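Local coordinates for putative uncharacterized protein (PDB 4IL7), which makes up the C-terminal, partial jelly-roll domain of A223, a viral structural protein, probably of the penton, from a turreted icosahedral virus, at residues A[90-95]-A[139-144]; A[97-102]-A[153-158]; A[109-114]-A[127-132]. The protein carries 1 engineered substitution. All coordinates share one frame; numbering follows the deposited sequence.

Interaction 1: A[90-95]-A[139-144]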
loop_
_atom_site.group_PDB
_atom_site.type_symbol
_atom_site.label_atom_id
_atom_site.label_comp_id
_atom_site.label_asym_id
_atom_site.label_seq_id
_atom_site.Cartn_x
_atom_site.Cartn_y
_atom_site.Cartn_z
ATOM N N THR A 90 -5.872 -9.314 2.964
ATOM C CA THR A 90 -4.689 -9.274 2.129
ATOM C C THR A 90 -5.076 -9.099 0.658
ATOM O O THR A 90 -6.199 -9.408 0.247
ATOM C CB THR A 90 -3.837 -10.539 2.278
ATOM O OG1 THR A 90 -4.562 -11.667 1.860
ATOM C CG2 THR A 90 -3.411 -10.686 3.702
ATOM N N TYR A 91 -4.146 -8.552 -0.129
ATOM C CA TYR A 91 -4.404 -8.260 -1.550
ATOM C C TYR A 91 -3.265 -8.807 -2.361
ATOM O O TYR A 91 -2.126 -8.805 -1.902
ATOM C CB TYR A 91 -4.550 -6.739 -1.816
ATOM C CG TYR A 91 -5.640 -6.178 -0.968
ATOM C CD1 TYR A 91 -6.945 -6.289 -1.327
ATOM C CD2 TYR A 91 -5.341 -5.607 0.242
ATOM C CE1 TYR A 91 -7.976 -5.835 -0.496
ATOM C CE2 TYR A 91 -6.315 -5.166 1.079
ATOM C CZ TYR A 91 -7.618 -5.343 0.755
ATOM O OH TYR A 91 -8.557 -4.901 1.606
ATOM N N THR A 92 -3.563 -9.195 -3.591
ATOM C CA THR A 92 -2.574 -9.681 -4.531
ATOM C C THR A 92 -2.332 -8.653 -5.602
ATOM O O THR A 92 -3.271 -8.154 -6.229
ATOM C CB THR A 92 -3.044 -11.002 -5.176
ATOM O OG1 THR A 92 -3.165 -11.979 -4.149
ATOM C CG2 THR A 92 -2.018 -11.500 -6.220
ATOM N N ILE A 93 -1.088 -8.317 -5.830
ATOM C CA ILE A 93 -0.740 -7.393 -6.879
ATOM C C ILE A 93 -0.703 -8.180 -8.209
ATOM O O ILE A 93 -0.016 -9.184 -8.304
ATOM C CB ILE A 93 0.607 -6.742 -6.528
ATOM C CG1 ILE A 93 0.408 -5.855 -5.278
ATOM C CG2 ILE A 93 1.141 -5.955 -7.699
ATOM C CD1 ILE A 93 1.679 -5.410 -4.607
ATOM N N PRO A 94 -1.454 -7.730 -9.229
ATOM C CA PRO A 94 -1.694 -8.597 -10.402
ATOM C C PRO A 94 -0.611 -8.603 -11.473
ATOM O O PRO A 94 -0.610 -9.506 -12.325
ATOM C CB PRO A 94 -2.981 -8.013 -10.981
ATOM C CG PRO A 94 -2.883 -6.560 -10.685
ATOM C CD PRO A 94 -2.271 -6.501 -9.294
ATOM N N ALA A 95 0.264 -7.609 -11.475
ATOM C CA ALA A 95 1.232 -7.460 -12.549
ATOM C C ALA A 95 2.519 -6.851 -12.063
ATOM O O ALA A 95 2.618 -6.404 -10.930
ATOM C CB ALA A 95 0.642 -6.609 -13.665
ATOM N N GLY A 139 2.129 -10.948 -8.420
ATOM C CA GLY A 139 1.866 -11.920 -7.377
ATOM C C GLY A 139 2.355 -11.503 -5.997
ATOM O O GLY A 139 2.095 -12.194 -5.015
ATOM N N THR A 140 3.016 -10.329 -5.900
ATOM C CA THR A 140 3.375 -9.776 -4.589
ATOM C C THR A 140 2.111 -9.627 -3.751
ATOM O O THR A 140 1.055 -9.230 -4.282
ATOM C CB THR A 140 4.092 -8.419 -4.769
ATOM O OG1 THR A 140 5.303 -8.644 -5.494
ATOM C CG2 THR A 140 4.445 -7.780 -3.433
ATOM N N GLN A 141 2.142 -9.959 -2.478
ATOM C CA GLN A 141 1.031 -9.808 -1.579
ATOM C C GLN A 141 1.217 -8.626 -0.681
ATOM O O GLN A 141 2.293 -8.366 -0.163
ATOM C CB GLN A 141 0.961 -11.038 -0.723
ATOM C CG GLN A 141 0.691 -12.315 -1.531
ATOM C CD GLN A 141 -0.683 -12.414 -2.018
ATOM O OE1 GLN A 141 -0.899 -12.438 -3.217
ATOM N NE2 GLN A 141 -1.629 -12.502 -1.097
ATOM N N ILE A 142 0.146 -7.889 -0.451
ATOM C CA ILE A 142 0.075 -6.868 0.609
ATOM C C ILE A 142 -0.453 -7.564 1.826
ATOM O O ILE A 142 -1.651 -7.954 1.895
ATOM C CB ILE A 142 -0.880 -5.725 0.222
ATOM C CG1 ILE A 142 -0.436 -5.089 -1.071
ATOM C CG2 ILE A 142 -0.944 -4.707 1.363
ATOM C CD1 ILE A 142 -1.397 -4.018 -1.591
ATOM N N THR A 143 0.391 -7.873 2.803
ATOM C CA THR A 143 -0.064 -8.629 3.966
ATOM C C THR A 143 -0.513 -7.798 5.157
ATOM O O THR A 143 -1.273 -8.256 5.972
ATOM C CB THR A 143 1.029 -9.626 4.402
ATOM O OG1 THR A 143 2.175 -8.823 4.747
ATOM C CG2 THR A 143 1.414 -10.469 3.191
ATOM N N ASN A 144 -0.004 -6.584 5.308
ATOM C CA ASN A 144 -0.393 -5.756 6.459
ATOM C C ASN A 144 -0.174 -4.290 6.100
ATOM O O ASN A 144 0.760 -3.975 5.364
ATOM C CB ASN A 144 0.416 -6.048 7.753
ATOM C CG ASN A 144 0.048 -5.117 8.945
ATOM O OD1 ASN A 144 0.653 -4.015 9.120
ATOM N ND2 ASN A 144 -0.937 -5.500 9.725
HETATM O O HOH W 1 -4.279 -12.003 -0.848
#
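Tyr91 and Ile142 face each other as an antiparallel hydrogen-bonded pair where the outermost strand 86-92 of one sheet runs beside strand 141-147. Two backbone bonds join them: the N of Tyr91 donates to the O of Ile142, and the N of Ile142 returns a shorter bond to the O of Tyr91 at 2.8 Å. The pairing continues past the end of the strand, since the N of Ile93 reaches the O of Thr140 at 2.8 Å and the N of Gly139 donates to the O of Ile93. Here, at the edge of a four-stranded antiparallel sheet of the partial jelly roll, the two faces differ. On one face Tyr91 CB rests 4.2 Å from Ile142 CD1, and Ile93 CD1 reaches Thr140 CG2 at 3.8 Å, the two branches lying side by side. Ile142 packs on Ile155 of the opposing sheet, while the ring of Tyr91 meets that of Tyr80. On the other face Thr92 and Gln141 make a polar contact. Gln141 bends at chi2 (-73°), which turns its CD toward strand 86-92, where the amide meets Thr92. There Thr92 OG1 donates to Gln141 OE1 across 2.5 Å, a bond so short that its exact geometry is doubtful. The amide NE2 of Gln141 donates to a water at 2.7 Å, and the same water lies 2.7 Å from Thr90 OG1, with a weak further bond to Thr92 OG1.

Interaction 2: A[97-102]-A[153-158]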
loop_
_atom_site.group_PDB
_atom_site.type_symbol
_atom_site.label_atom_id
_atom_site.label_comp_id
_atom_site.label_asym_id
_atom_site.label_seq_id
_atom_site.Cartn_x
_atom_site.Cartn_y
_atom_site.Cartn_z
ATOM N N GLY A 97 4.934 -3.770 -12.009
ATOM C CA GLY A 97 4.735 -2.323 -12.133
ATOM C C GLY A 97 5.084 -1.619 -10.838
ATOM O O GLY A 97 5.937 -2.077 -10.095
ATOM N N TYR A 98 4.418 -0.493 -10.583
ATOM C CA TYR A 98 4.611 0.291 -9.381
ATOM C C TYR A 98 3.336 0.262 -8.548
ATOM O O TYR A 98 2.261 0.699 -8.981
ATOM C CB TYR A 98 4.987 1.728 -9.703
ATOM C CG TYR A 98 6.277 1.810 -10.426
ATOM C CD1 TYR A 98 7.469 1.814 -9.729
ATOM C CD2 TYR A 98 6.302 1.799 -11.807
ATOM C CE1 TYR A 98 8.680 1.844 -10.400
ATOM C CE2 TYR A 98 7.489 1.823 -12.494
ATOM C CZ TYR A 98 8.688 1.838 -11.790
ATOM O OH TYR A 98 9.885 1.877 -12.464
ATOM N N LEU A 99 3.474 -0.235 -7.336
ATOM C CA LEU A 99 2.429 -0.146 -6.335
ATOM C C LEU A 99 2.393 1.266 -5.780
ATOM O O LEU A 99 3.405 1.834 -5.306
ATOM C CB LEU A 99 2.689 -1.096 -5.207
ATOM C CG LEU A 99 1.610 -1.175 -4.129
ATOM C CD1 LEU A 99 0.320 -1.741 -4.678
ATOM C CD2 LEU A 99 2.086 -2.014 -2.955
ATOM N N ILE A 100 1.207 1.866 -5.853
ATOM C CA ILE A 100 0.990 3.188 -5.313
ATOM C C ILE A 100 0.049 3.110 -4.122
ATOM O O ILE A 100 -1.066 2.616 -4.229
ATOM C CB ILE A 100 0.400 4.171 -6.365
ATOM C CG1 ILE A 100 1.207 4.170 -7.654
ATOM C CG2 ILE A 100 0.246 5.544 -5.768
ATOM C CD1 ILE A 100 2.586 4.697 -7.485
ATOM N N ILE A 101 0.493 3.649 -2.996
ATOM C CA ILE A 101 -0.284 3.750 -1.781
ATOM C C ILE A 101 -0.433 5.211 -1.517
ATOM O O ILE A 101 0.554 5.918 -1.239
ATOM C CB ILE A 101 0.371 3.044 -0.587
ATOM C CG1 ILE A 101 0.706 1.551 -0.905
ATOM C CG2 ILE A 101 -0.568 3.131 0.613
ATOM C CD1 ILE A 101 2.154 1.382 -1.095
ATOM N N SER A 102 -1.648 5.714 -1.662
ATOM C CA SER A 102 -1.943 7.145 -1.408
ATOM C C SER A 102 -2.674 7.261 -0.093
ATOM O O SER A 102 -3.803 6.796 0.037
ATOM C CB SER A 102 -2.793 7.705 -2.545
ATOM O OG SER A 102 -3.095 9.060 -2.322
ATOM N N ILE A 153 -7.361 5.648 2.467
ATOM C CA ILE A 153 -6.365 4.741 1.946
ATOM C C ILE A 153 -6.742 4.356 0.542
ATOM O O ILE A 153 -7.798 3.744 0.317
ATOM C CB ILE A 153 -6.301 3.492 2.842
ATOM C CG1 ILE A 153 -5.980 3.807 4.294
ATOM C CG2 ILE A 153 -5.329 2.459 2.273
ATOM C CD1 ILE A 153 -6.362 2.697 5.274
ATOM N N LEU A 154 -5.870 4.632 -0.433
ATOM C CA LEU A 154 -6.073 4.258 -1.830
ATOM C C LEU A 154 -4.852 3.458 -2.277
ATOM O O LEU A 154 -3.732 3.934 -2.084
ATOM C CB LEU A 154 -6.236 5.491 -2.673
ATOM C CG LEU A 154 -6.313 5.274 -4.197
ATOM C CD1 LEU A 154 -7.586 4.550 -4.545
ATOM C CD2 LEU A 154 -6.149 6.591 -4.922
ATOM N N ILE A 155 -5.080 2.256 -2.786
ATOM C CA ILE A 155 -3.982 1.419 -3.239
ATOM C C ILE A 155 -4.301 1.006 -4.677
ATOM O O ILE A 155 -5.377 0.489 -4.968
ATOM C CB ILE A 155 -3.835 0.144 -2.384
ATOM C CG1 ILE A 155 -3.654 0.522 -0.913
ATOM C CG2 ILE A 155 -2.661 -0.670 -2.898
ATOM C CD1 ILE A 155 -3.545 -0.648 0.039
ATOM N N TYR A 156 -3.372 1.263 -5.588
ATOM C CA TYR A 156 -3.541 0.854 -6.965
ATOM C C TYR A 156 -2.152 0.573 -7.537
ATOM O O TYR A 156 -1.154 0.841 -6.912
ATOM C CB TYR A 156 -4.220 1.982 -7.805
ATOM C CG TYR A 156 -3.540 3.311 -7.909
ATOM C CD1 TYR A 156 -3.709 4.285 -6.967
ATOM C CD2 TYR A 156 -2.734 3.612 -9.010
ATOM C CE1 TYR A 156 -3.093 5.513 -7.075
ATOM C CE2 TYR A 156 -2.149 4.860 -9.141
ATOM C CZ TYR A 156 -2.327 5.828 -8.208
ATOM O OH TYR A 156 -1.726 7.064 -8.332
ATOM N N GLU A 157 -2.099 -0.032 -8.717
ATOM C CA GLU A 157 -0.826 -0.344 -9.392
ATOM C C GLU A 157 -0.787 0.280 -10.772
ATOM O O GLU A 157 -1.706 0.125 -11.577
ATOM C CB GLU A 157 -0.647 -1.839 -9.549
ATOM C CG GLU A 157 0.709 -2.203 -10.092
ATOM C CD GLU A 157 0.968 -3.655 -10.348
ATOM O OE1 GLU A 157 0.034 -4.478 -10.435
ATOM O OE2 GLU A 157 2.197 -3.930 -10.396
ATOM N N GLU A 158 0.321 0.979 -11.043
ATOM C CA GLU A 158 0.641 1.519 -12.353
ATOM C C GLU A 158 1.287 0.376 -13.124
ATOM O O GLU A 158 2.316 -0.140 -12.696
ATOM C CB GLU A 158 1.655 2.672 -12.246
ATOM C CG GLU A 158 1.261 3.890 -11.420
ATOM C CD GLU A 158 2.169 5.111 -11.629
ATOM O OE1 GLU A 158 2.174 6.008 -10.734
ATOM O OE2 GLU A 158 2.859 5.189 -12.672
#
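The ring of Tyr156 is covered on one face by Ile100, whose CB sits 3.8 Å from the ring centroid and only 14° off the normal, a CH-pi contact displaced slightly toward the rim. Both branches of the isoleucine lie over the same face: CG2 is 3.6 Å from Tyr156 CZ, while CG1 approaches Tyr156 CE2. The CG of Tyr156 stands between backbone N and carbonyl carbon (chi1 60°), and the ring lies alongside Ile100. Beneath these side chains the pair is hydrogen-bonded in both directions, the N of Ile100 meeting the O of Tyr156 at 2.8 Å. Tyr98 with Glu158 and Ser102 with Leu154 repeat the doubly bonded pattern at either end, so six backbone bonds join the strands. Between them come the non-hydrogen-bonded pairs, whose side chains occupy the other face. There Leu99 CD1 touches Ile155 CG2 at 3.6 Å, and Ile101 CG2 lies 4.3 Å from Ile155 CG1. Glu157 extends along this face too, its CG 3.5 Å from the O of Tyr98, and its OE1 accepts a weak hydrogen bond from Ala95 N. Strand 76-83 flanks 150-158 and strand 130-136 flanks 97-104, making these the two central strands of their sheet; Ile101 and Ile155 face inward to Met145 on strand 141-147 of the opposing sheet.

Interaction 3: A[109-114]-A[127-132]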
loop_
_atom_site.group_PDB
_atom_site.type_symbol
_atom_site.label_atom_id
_atom_site.label_comp_id
_atom_site.label_asym_id
_atom_site.label_seq_id
_atom_site.Cartn_x
_atom_site.Cartn_y
_atom_site.Cartn_z
ATOM N N GLY A 109 3.310 13.995 6.527
ATOM C CA GLY A 109 4.500 13.354 7.120
ATOM C C GLY A 109 4.364 11.849 7.302
ATOM O O GLY A 109 3.537 11.221 6.660
ATOM N N ASN A 110 5.207 11.286 8.151
ATOM C CA ASN A 110 5.173 9.852 8.353
ATOM C C ASN A 110 3.822 9.464 8.906
ATOM O O ASN A 110 3.273 10.099 9.808
ATOM C CB ASN A 110 6.293 9.408 9.282
ATOM C CG ASN A 110 7.654 9.519 8.613
ATOM O OD1 ASN A 110 7.844 9.275 7.447
ATOM N ND2 ASN A 110 8.623 10.017 9.376
ATOM N N ILE A 111 3.304 8.319 8.436
ATOM C CA ILE A 111 1.943 7.885 8.803
ATOM C C ILE A 111 1.809 6.373 9.125
ATOM O O ILE A 111 0.757 5.979 9.601
ATOM C CB ILE A 111 0.954 8.331 7.697
ATOM C CG1 ILE A 111 -0.525 8.300 8.098
ATOM C CG2 ILE A 111 1.141 7.599 6.392
ATOM C CD1 ILE A 111 -0.877 8.937 9.397
ATOM N N GLY A 112 2.811 5.566 8.844
ATOM C CA GLY A 112 2.740 4.155 9.178
ATOM C C GLY A 112 3.665 3.304 8.370
ATOM O O GLY A 112 4.736 3.736 7.983
ATOM N N GLN A 113 3.186 2.070 8.151
ATOM C CA GLN A 113 3.979 0.966 7.623
ATOM C C GLN A 113 3.121 0.106 6.735
ATOM O O GLN A 113 1.952 -0.058 7.024
ATOM C CB GLN A 113 4.555 0.082 8.725
ATOM C CG GLN A 113 5.612 0.723 9.582
ATOM C CD GLN A 113 6.393 -0.351 10.335
ATOM O OE1 GLN A 113 5.893 -1.531 10.526
ATOM N NE2 GLN A 113 7.638 -0.036 10.594
ATOM N N ILE A 114 3.751 -0.496 5.727
ATOM C CA ILE A 114 3.142 -1.567 4.913
ATOM C C ILE A 114 4.123 -2.696 4.801
ATOM O O ILE A 114 5.314 -2.504 4.684
ATOM C CB ILE A 114 2.665 -1.054 3.511
ATOM C CG1 ILE A 114 1.792 -2.049 2.767
ATOM C CG2 ILE A 114 3.828 -0.544 2.704
ATOM C CD1 ILE A 114 1.122 -1.473 1.497
ATOM N N LEU A 127 5.559 4.432 5.366
ATOM C CA LEU A 127 4.562 5.231 4.610
ATOM C C LEU A 127 4.541 6.653 5.158
ATOM O O LEU A 127 4.627 6.884 6.325
ATOM C CB LEU A 127 3.169 4.668 4.752
ATOM C CG LEU A 127 2.968 3.281 4.153
ATOM C CD1 LEU A 127 1.584 2.765 4.519
ATOM C CD2 LEU A 127 3.163 3.290 2.677
ATOM N N GLN A 128 4.391 7.567 4.186
ATOM C CA GLN A 128 4.135 8.987 4.456
ATOM C C GLN A 128 2.744 9.293 3.857
ATOM O O GLN A 128 2.242 8.638 2.981
ATOM C CB GLN A 128 5.252 9.892 3.878
ATOM C CG GLN A 128 6.610 9.522 4.415
ATOM C CD GLN A 128 7.690 10.457 4.041
ATOM O OE1 GLN A 128 7.792 10.855 2.900
ATOM N NE2 GLN A 128 8.538 10.794 5.001
ATOM N N THR A 129 2.235 10.466 4.263
ATOM C CA THR A 129 1.068 10.974 3.590
ATOM C C THR A 129 1.398 11.295 2.153
ATOM O O THR A 129 2.553 11.621 1.812
ATOM C CB THR A 129 0.487 12.197 4.285
ATOM O OG1 THR A 129 1.432 13.274 4.279
ATOM C CG2 THR A 129 0.062 11.874 5.665
ATOM N N GLY A 130 0.355 11.297 1.317
ATOM C CA GLY A 130 0.534 11.442 -0.088
ATOM C C GLY A 130 0.866 10.124 -0.782
ATOM O O GLY A 130 0.483 9.076 -0.296
ATOM N N GLU A 131 1.578 10.182 -1.906
ATOM C CA GLU A 131 1.884 8.987 -2.713
ATOM C C GLU A 131 3.193 8.317 -2.277
ATOM O O GLU A 131 4.259 8.926 -2.129
ATOM C CB GLU A 131 1.929 9.278 -4.217
ATOM C CG GLU A 131 0.570 9.583 -4.804
ATOM C CD GLU A 131 0.617 9.800 -6.260
ATOM O OE1 GLU A 131 1.684 9.615 -6.872
ATOM O OE2 GLU A 131 -0.430 10.168 -6.760
ATOM N N ASN A 132 3.060 7.022 -2.091
ATOM C CA ASN A 132 4.167 6.128 -1.734
ATOM C C ASN A 132 4.267 5.157 -2.891
ATOM O O ASN A 132 3.281 4.508 -3.222
ATOM C CB ASN A 132 3.879 5.382 -0.443
ATOM C CG ASN A 132 3.671 6.279 0.725
ATOM O OD1 ASN A 132 4.562 6.555 1.501
ATOM N ND2 ASN A 132 2.439 6.773 0.910
HETATM O O HOH W 2 4.421 13.312 3.292
#
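A classic beta bulge sets Ile111 and Gly112 together opposite Leu127 in the hairpin of strands 110-118 and 121-128. At the bulge the single O of Leu127 receives two N-H groups: a firm bond from the N of Ile111 at 2.9 Å and a weak one from the N of Gly112. The N of Leu127 donates in turn to the O of Gly112. The extra residue shifts the register by one, and toward the open end of the hairpin Gly109 and Thr129 exchange two hydrogen bonds. The N of Thr129 donates to the O of Gly109 at 2.8 Å, while the N of Gly109 donates to Thr129 OG1 at 3.0 Å. On the exposed side Asn110 and Gln128 point the same way, their amide planes 37° apart. Gln128 NE2 donates to Asn110 OD1 over 3.0 Å; the acceptor lies in the glutamine's amide plane, but the donor stands 39° out of the asparagine's. Asn126 supplies a second donor to the same OD1. The buried side is apolar: the side chains of Ile114 and Leu127 cross at a slant, CG2 of Ile114 3.9 Å from CD2 of Leu127, and Ile111 CG2 lies against the peptide carbon of Gln128. Met145 and Leu147 of strand 141-147 also pack on Leu127. Beyond the break at Thr129, the amide of Asn132 folds back onto the edge strand: OD1 accepts the N of Gln128 at 2.9 Å, and ND2, which also donates to the O of Ile101, reaches the O of Gln128 at 2.8 Å, almost in its own amide plane.

Overall arrangement
From the N terminus the chain first reaches 90-95, which waits until 139-144 to close the loop of interaction 1. Segment 97-102 follows at once and pairs later still, with 153-158, so interactions 1 and 2 cross along the sequence. Interaction 3, between 109-114 and 127-132, is a short hairpin closure lying within both longer loops. Interaction 1 and the paired strands of interaction 3 belong to one sheet, on opposite sides of the chain's centre, and interaction 2 to the other. Ile93 packs on Leu99 and Glu157 between interactions 1 and 2. Ile114 links all three, touching Ile101 and Ile142, while residues 130-132 enter the sheet of interaction 2, where Asn132 pairs with Ile101.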